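Local atomic coordinates of histidine acid phosphatase (Hafnia alvei, PDB entry 4ARU), a protein that belongs to branch 2 of the histidine phosphatase superfamily, as a bacterial histidine acid phosphatase. Residues L157-M168 / A213-F224. Numbering follows the deposited sequence.
Sequences LNQRYQASLALM and AVGLASTLAEIF
A knob-into-hole packing of two helices is centred on Met168, whose side chain sits among Ala217, Leu220, Ala221 and Phe224. With CG anti to the backbone N (chi1 179°), the chain bends at both later torsions, laying CE 3.4 Å from Ala217 O and 3.9 Å from Leu220 CB. Its sulfur makes a Met-aromatic contact with Phe224, SD lying 3.8 Å from CE2 and approaching the ring obliquely. One turn earlier, Leu165 extends CD2 to within 3.9 Å of Ala213 CB and also reaches Ala217 CB. Toward the N-terminal end of both segments, Val214 packs against the turn 157-161: CG1 meets Leu157 CD2 at 4.0 Å, whereas CG2 lies 4.1 Å from Tyr161 CD2 and 3.5 Å from Asn158 OD1. The Asn158 amide, though buried, is satisfied by Ser197 OG at OD1 and Met195 O at ND2, which fixes its orientation beside Ala213. Helix 243-262 packs on Leu157 and Tyr161, while Phe191 touches both Leu165 and Ala213. The axes of helices 162-168 and 213-224 cross at 56°, approaching to 10.7 Å; Leu165 and Met168 reach across to small alanines, with Leu220 and Phe224 closing the far end: a knob-into-hole pair in the mainly helical part of this histidine acid phosphatase.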
ATOM      1  N   LEU A 157      16.359  -0.222  18.297  1.00  9.81           N
ATOM      2  CA  LEU A 157      16.174   0.031  16.857  1.00  9.19           C
ATOM      3  C   LEU A 157      16.759   1.354  16.382  1.00  8.89           C
ATOM      4  O   LEU A 157      17.232   1.438  15.245  1.00  8.76           O
ATOM      5  CB  LEU A 157      14.691  -0.007  16.515  1.00  9.20           C
ATOM      6  CG  LEU A 157      14.345  -0.029  15.029  1.00  9.11           C
ATOM      7  CD1 LEU A 157      14.762  -1.330  14.381  1.00  9.33           C
ATOM      8  CD2 LEU A 157      12.876   0.230  14.796  1.00  8.92           C
ATOM      9  N   ASN A 158      16.725   2.409  17.199  1.00  9.06           N
ATOM     10  CA  ASN A 158      17.214   3.689  16.707  1.00  9.06           C
ATOM     11  C   ASN A 158      18.692   3.589  16.298  1.00  9.65           C
ATOM     12  O   ASN A 158      19.152   4.372  15.464  1.00  9.79           O
ATOM     13  CB  ASN A 158      17.141   4.810  17.757  1.00  9.37           C
ATOM     14  CG  ASN A 158      15.715   5.216  18.108  1.00  9.05           C
ATOM     15  OD1 ASN A 158      14.745   4.666  17.575  1.00  8.65           O
ATOM     16  ND2 ASN A 158      15.619   6.232  18.975  1.00  9.45           N
ATOM     17  N   GLN A 159      19.436   2.704  16.938  1.00 10.63           N
ATOM     18  CA  GLN A 159      20.861   2.576  16.649  1.00 11.99           C
ATOM     19  C   GLN A 159      21.163   2.104  15.231  1.00 11.91           C
ATOM     20  O   GLN A 159      22.317   2.267  14.781  1.00 12.85           O
ATOM     21  CB  GLN A 159      21.535   1.704  17.696  1.00 13.67           C
ATOM     22  CG  GLN A 159      21.496   2.283  19.114  1.00 15.55           C
ATOM     23  CD  GLN A 159      21.718   3.806  19.195  1.00 16.97           C
ATOM     24  OE1 GLN A 159      20.828   4.567  19.648  1.00 19.05           O
ATOM     25  NE2 GLN A 159      22.865   4.270  18.715  1.00 18.28           N
ATOM     26  N   ARG A 160      20.173   1.517  14.581  1.00 11.65           N
ATOM     27  CA  ARG A 160      20.285   1.040  13.212  1.00 12.32           C
ATOM     28  C   ARG A 160      20.166   2.192  12.220  1.00 11.78           C
ATOM     29  O   ARG A 160      20.549   2.068  11.050  1.00 12.52           O
ATOM     30  CB  ARG A 160      19.204  -0.018  12.926  1.00 13.05           C
ATOM     31  CG  ARG A 160      19.158  -0.556  11.511  1.00 14.80           C
ATOM     32  CD  ARG A 160      18.212  -1.713  11.429  1.00 15.59           C
ATOM     33  NE  ARG A 160      18.707  -2.867  12.164  1.00 18.05           N
ATOM     34  CZ  ARG A 160      17.996  -3.961  12.403  1.00 18.36           C
ATOM     35  NH1 ARG A 160      16.697  -4.017  12.030  1.00 17.39           N
ATOM     36  NH2 ARG A 160      18.593  -4.985  13.037  1.00 19.54           N
ATOM     37  N   TYR A 161      19.596   3.303  12.655  1.00 11.07           N
ATOM     38  CA  TYR A 161      19.205   4.393  11.758  1.00 10.69           C
ATOM     39  C   TYR A 161      19.736   5.749  12.185  1.00 10.35           C
ATOM     40  O   TYR A 161      19.057   6.773  12.017  1.00  9.71           O
ATOM     41  CB  TYR A 161      17.672   4.435  11.624  1.00 10.45           C
ATOM     42  CG  TYR A 161      17.111   3.184  11.053  1.00 11.00           C
ATOM     43  CD1 TYR A 161      17.292   2.859   9.729  1.00 11.94           C
ATOM     44  CD2 TYR A 161      16.439   2.297  11.857  1.00 11.13           C
ATOM     45  CE1 TYR A 161      16.776   1.670   9.203  1.00 11.93           C
ATOM     46  CE2 TYR A 161      15.943   1.101  11.370  1.00 11.70           C
ATOM     47  CZ  TYR A 161      16.112   0.786  10.039  1.00 11.95           C
ATOM     48  OH  TYR A 161      15.688  -0.417   9.502  1.00 12.68           O
ATOM     49  N   GLN A 162      20.962   5.801  12.682  1.00 11.24           N
ATOM     50  CA  GLN A 162      21.501   7.036  13.196  1.00 12.06           C
ATOM     51  C   GLN A 162      21.559   8.151  12.160  1.00 11.53           C
ATOM     52  O   GLN A 162      21.118   9.269  12.446  1.00 11.77           O
ATOM     53  CB  GLN A 162      22.830   6.767  13.874  1.00 13.83           C
ATOM     54  CG  GLN A 162      22.637   6.036  15.209  1.00 14.84           C
ATOM     55  CD  GLN A 162      21.733   6.816  16.223  1.00 15.63           C
ATOM     56  OE1 GLN A 162      20.551   6.498  16.461  1.00 15.39           O
ATOM     57  NE2 GLN A 162      22.318   7.862  16.821  1.00 17.02           N
ATOM     58  N   ALA A 163      22.043   7.880  10.963  1.00 11.10           N
ATOM     59  CA  ALA A 163      22.126   8.939   9.941  1.00 11.09           C
ATOM     60  C   ALA A 163      20.767   9.489   9.506  1.00 10.07           C
ATOM     61  O   ALA A 163      20.560  10.694   9.370  1.00 10.25           O
ATOM     62  CB  ALA A 163      22.894   8.431   8.734  1.00 11.40           C
ATOM     63  N   SER A 164      19.809   8.602   9.299  1.00  9.19           N
ATOM     64  CA  SER A 164      18.475   8.974   8.875  0.50  8.35           C
ATOM     65  C   SER A 164      17.753   9.775   9.959  1.00  8.22           C
ATOM     66  O   SER A 164      17.081  10.784   9.679  1.00  7.71           O
ATOM     67  CB  SER A 164      17.683   7.728   8.508  0.50  7.96           C
ATOM     68  OG  SER A 164      18.216   7.113   7.347  0.50  8.01           O
ATOM     69  N   LEU A 165      17.925   9.346  11.212  1.00  8.04           N
ATOM     70  CA  LEU A 165      17.298  10.088  12.317  1.00  8.15           C
ATOM     71  C   LEU A 165      17.936  11.466  12.471  1.00  8.49           C
ATOM     72  O   LEU A 165      17.270  12.485  12.732  1.00  8.59           O
ATOM     73  CB  LEU A 165      17.361   9.286  13.611  1.00  8.25           C
ATOM     74  CG  LEU A 165      16.485   8.044  13.696  1.00  7.85           C
ATOM     75  CD1 LEU A 165      16.669   7.241  14.978  1.00  8.34           C
ATOM     76  CD2 LEU A 165      15.026   8.454  13.564  1.00  7.58           C
ATOM     77  N   ALA A 166      19.243  11.549  12.258  1.00  8.84           N
ATOM     78  CA  ALA A 166      19.931  12.844  12.312  1.00  9.35           C
ATOM     79  C   ALA A 166      19.466  13.762  11.190  1.00  9.35           C
ATOM     80  O   ALA A 166      19.271  14.939  11.403  1.00  9.65           O
ATOM     81  CB  ALA A 166      21.434  12.671  12.267  1.00 10.24           C
ATOM     82  N   LEU A 167      19.233  13.178  10.015  1.00  9.11           N
ATOM     83  CA  LEU A 167      18.699  13.982   8.906  1.00  9.07           C
ATOM     84  C   LEU A 167      17.295  14.474   9.217  1.00  8.56           C
ATOM     85  O   LEU A 167      16.968  15.630   8.987  1.00  9.16           O
ATOM     86  CB  LEU A 167      18.698  13.195   7.604  1.00  8.89           C
ATOM     87  CG  LEU A 167      18.076  13.862   6.376  1.00  8.99           C
ATOM     88  CD1 LEU A 167      18.837  15.117   6.014  1.00  9.63           C
ATOM     89  CD2 LEU A 167      18.053  12.876   5.226  1.00  8.84           C
ATOM     90  N   MET A 168      16.471  13.605   9.766  1.00  8.29           N
ATOM     91  CA  MET A 168      15.104  14.020  10.135  1.00  8.06           C
ATOM     92  C   MET A 168      15.202  15.195  11.129  1.00  8.40           C
ATOM     93  O   MET A 168      14.469  16.183  11.027  1.00  8.11           O
ATOM     94  CB  MET A 168      14.304  12.876  10.756  1.00  8.01           C
ATOM     95  CG  MET A 168      12.888  13.256  11.168  1.00  8.20           C
ATOM     96  SD  MET A 168      11.835  13.969   9.862  1.00  8.60           S
ATOM     97  CE  MET A 168      11.348  12.535   8.958  1.00  7.84           C
ATOM     98  N   ALA A 213      11.457   7.431  17.968  1.00  8.67           N
ATOM     99  CA  ALA A 213      11.970   8.231  16.892  1.00  8.55           C
ATOM    100  C   ALA A 213      11.716   7.634  15.507  1.00  7.76           C
ATOM    101  O   ALA A 213      11.457   8.350  14.532  1.00  7.63           O
ATOM    102  CB  ALA A 213      13.438   8.456  17.122  1.00  9.25           C
ATOM    103  N   VAL A 214      11.898   6.314  15.379  1.00  7.67           N
ATOM    104  CA  VAL A 214      11.730   5.676  14.071  1.00  7.52           C
ATOM    105  C   VAL A 214      10.260   5.741  13.682  1.00  7.40           C
ATOM    106  O   VAL A 214       9.906   6.091  12.561  1.00  7.48           O
ATOM    107  CB  VAL A 214      12.285   4.218  14.031  1.00  7.61           C
ATOM    108  CG1 VAL A 214      11.920   3.560  12.718  1.00  7.52           C
ATOM    109  CG2 VAL A 214      13.782   4.205  14.271  1.00  8.14           C
ATOM    110  N   GLY A 215       9.375   5.362  14.602  1.00  7.51           N
ATOM    111  CA  GLY A 215       7.922   5.448  14.333  1.00  7.65           C
ATOM    112  C   GLY A 215       7.462   6.850  13.992  1.00  7.62           C
ATOM    113  O   GLY A 215       6.706   7.038  13.050  1.00  8.00           O
ATOM    114  N   LEU A 216       7.915   7.831  14.757  1.00  7.90           N
ATOM    115  CA  LEU A 216       7.520   9.211  14.495  1.00  7.67           C
ATOM    116  C   LEU A 216       8.106   9.712  13.187  1.00  7.39           C
ATOM    117  O   LEU A 216       7.400  10.265  12.339  1.00  7.61           O
ATOM    118  CB  LEU A 216       7.936  10.084  15.660  1.00  8.15           C
ATOM    119  CG  LEU A 216       7.666  11.595  15.482  1.00  8.29           C
ATOM    120  CD1 LEU A 216       6.206  11.903  15.295  1.00  8.31           C
ATOM    121  CD2 LEU A 216       8.241  12.344  16.657  1.00  9.04           C
ATOM    122  N   ALA A 217       9.384   9.469  12.971  1.00  7.42           N
ATOM    123  CA  ALA A 217      10.021   9.867  11.724  1.00  7.55           C
ATOM    124  C   ALA A 217       9.385   9.217  10.523  1.00  7.20           C
ATOM    125  O   ALA A 217       9.269   9.846   9.458  1.00  7.37           O
ATOM    126  CB  ALA A 217      11.505   9.586  11.742  1.00  7.90           C
ATOM    127  N   SER A 218       8.924   7.974  10.643  1.00  7.45           N
ATOM    128  CA  SER A 218       8.233   7.265   9.547  1.00  7.28           C
ATOM    129  C   SER A 218       7.011   8.087   9.117  1.00  7.24           C
ATOM    130  O   SER A 218       6.757   8.318   7.928  1.00  7.46           O
ATOM    131  CB  SER A 218       7.747   5.867   9.955  1.00  7.73           C
ATOM    132  OG  SER A 218       6.852   5.342   9.004  1.00  8.68           O
ATOM    133  N   THR A 219       6.233   8.527  10.087  1.00  7.13           N
ATOM    134  CA  THR A 219       5.031   9.284   9.810  1.00  7.46           C
ATOM    135  C   THR A 219       5.389  10.628   9.161  1.00  7.00           C
ATOM    136  O   THR A 219       4.784  11.004   8.157  1.00  6.66           O
ATOM    137  CB  THR A 219       4.300   9.566  11.112  1.00  8.62           C
ATOM    138  OG1 THR A 219       3.892   8.318  11.683  1.00  9.92           O
ATOM    139  CG2 THR A 219       3.101  10.417  10.895  1.00  9.57           C
ATOM    140  N   LEU A 220       6.383  11.324   9.697  1.00  6.98           N
ATOM    141  CA  LEU A 220       6.770  12.637   9.195  1.00  7.13           C
ATOM    142  C   LEU A 220       7.297  12.484   7.795  1.00  6.61           C
ATOM    143  O   LEU A 220       7.002  13.347   6.919  1.00  6.59           O
ATOM    144  CB  LEU A 220       7.749  13.308  10.112  1.00  7.63           C
ATOM    145  CG  LEU A 220       7.247  13.470  11.567  1.00  8.37           C
ATOM    146  CD1 LEU A 220       8.312  14.162  12.395  1.00  9.52           C
ATOM    147  CD2 LEU A 220       5.888  14.161  11.610  1.00  9.02           C
ATOM    148  N   ALA A 221       8.137  11.475   7.559  1.00  6.26           N
ATOM    149  CA  ALA A 221       8.709  11.304   6.236  1.00  6.27           C
ATOM    150  C   ALA A 221       7.645  11.081   5.172  1.00  6.13           C
ATOM    151  O   ALA A 221       7.739  11.642   4.080  1.00  6.62           O
ATOM    152  CB  ALA A 221       9.695  10.132   6.211  1.00  6.19           C
ATOM    153  N   GLU A 222       6.641  10.289   5.508  1.00  6.05           N
ATOM    154  CA  GLU A 222       5.533  10.090   4.592  1.00  6.46           C
ATOM    155  C   GLU A 222       4.743  11.389   4.364  1.00  6.62           C
ATOM    156  O   GLU A 222       4.304  11.673   3.220  1.00  6.96           O
ATOM    157  CB  GLU A 222       4.646   8.931   5.094  1.00  6.77           C
ATOM    158  CG  GLU A 222       3.412   8.696   4.285  1.00  7.85           C
ATOM    159  CD  GLU A 222       3.650   8.071   2.924  1.00  8.45           C
ATOM    160  OE1 GLU A 222       4.768   7.510   2.663  1.00  8.21           O
ATOM    161  OE2 GLU A 222       2.722   8.140   2.087  1.00  9.45           O
ATOM    162  N   ILE A 223       4.577  12.190   5.405  1.00  6.36           N
ATOM    163  CA  ILE A 223       3.893  13.472   5.217  1.00  6.60           C
ATOM    164  C   ILE A 223       4.676  14.356   4.230  1.00  6.72           C
ATOM    165  O   ILE A 223       4.085  15.012   3.367  1.00  7.07           O
ATOM    166  CB  ILE A 223       3.595  14.193   6.555  1.00  6.77           C
ATOM    167  CG1 ILE A 223       2.540  13.355   7.294  1.00  7.10           C
ATOM    168  CG2 ILE A 223       3.236  15.661   6.305  1.00  7.41           C
ATOM    169  CD1 ILE A 223       2.349  13.765   8.727  1.00  7.49           C
ATOM    170  N   PHE A 224       6.011  14.416   4.331  1.00  6.46           N
ATOM    171  CA  PHE A 224       6.772  15.207   3.390  1.00  6.76           C
ATOM    172  C   PHE A 224       6.569  14.688   1.967  1.00  6.72           C
ATOM    173  O   PHE A 224       6.413  15.473   1.047  1.00  7.02           O
ATOM    174  CB  PHE A 224       8.261  15.180   3.736  1.00  6.87           C
ATOM    175  CG  PHE A 224       8.602  15.737   5.098  1.00  7.17           C
ATOM    176  CD1 PHE A 224       7.888  16.756   5.706  1.00  7.66           C
ATOM    177  CD2 PHE A 224       9.697  15.247   5.760  1.00  7.57           C
ATOM    178  CE1 PHE A 224       8.251  17.254   6.953  1.00  8.12           C
ATOM    179  CE2 PHE A 224      10.073  15.744   7.017  1.00  7.88           C
ATOM    180  CZ  PHE A 224       9.351  16.732   7.610  1.00  8.00           C
TER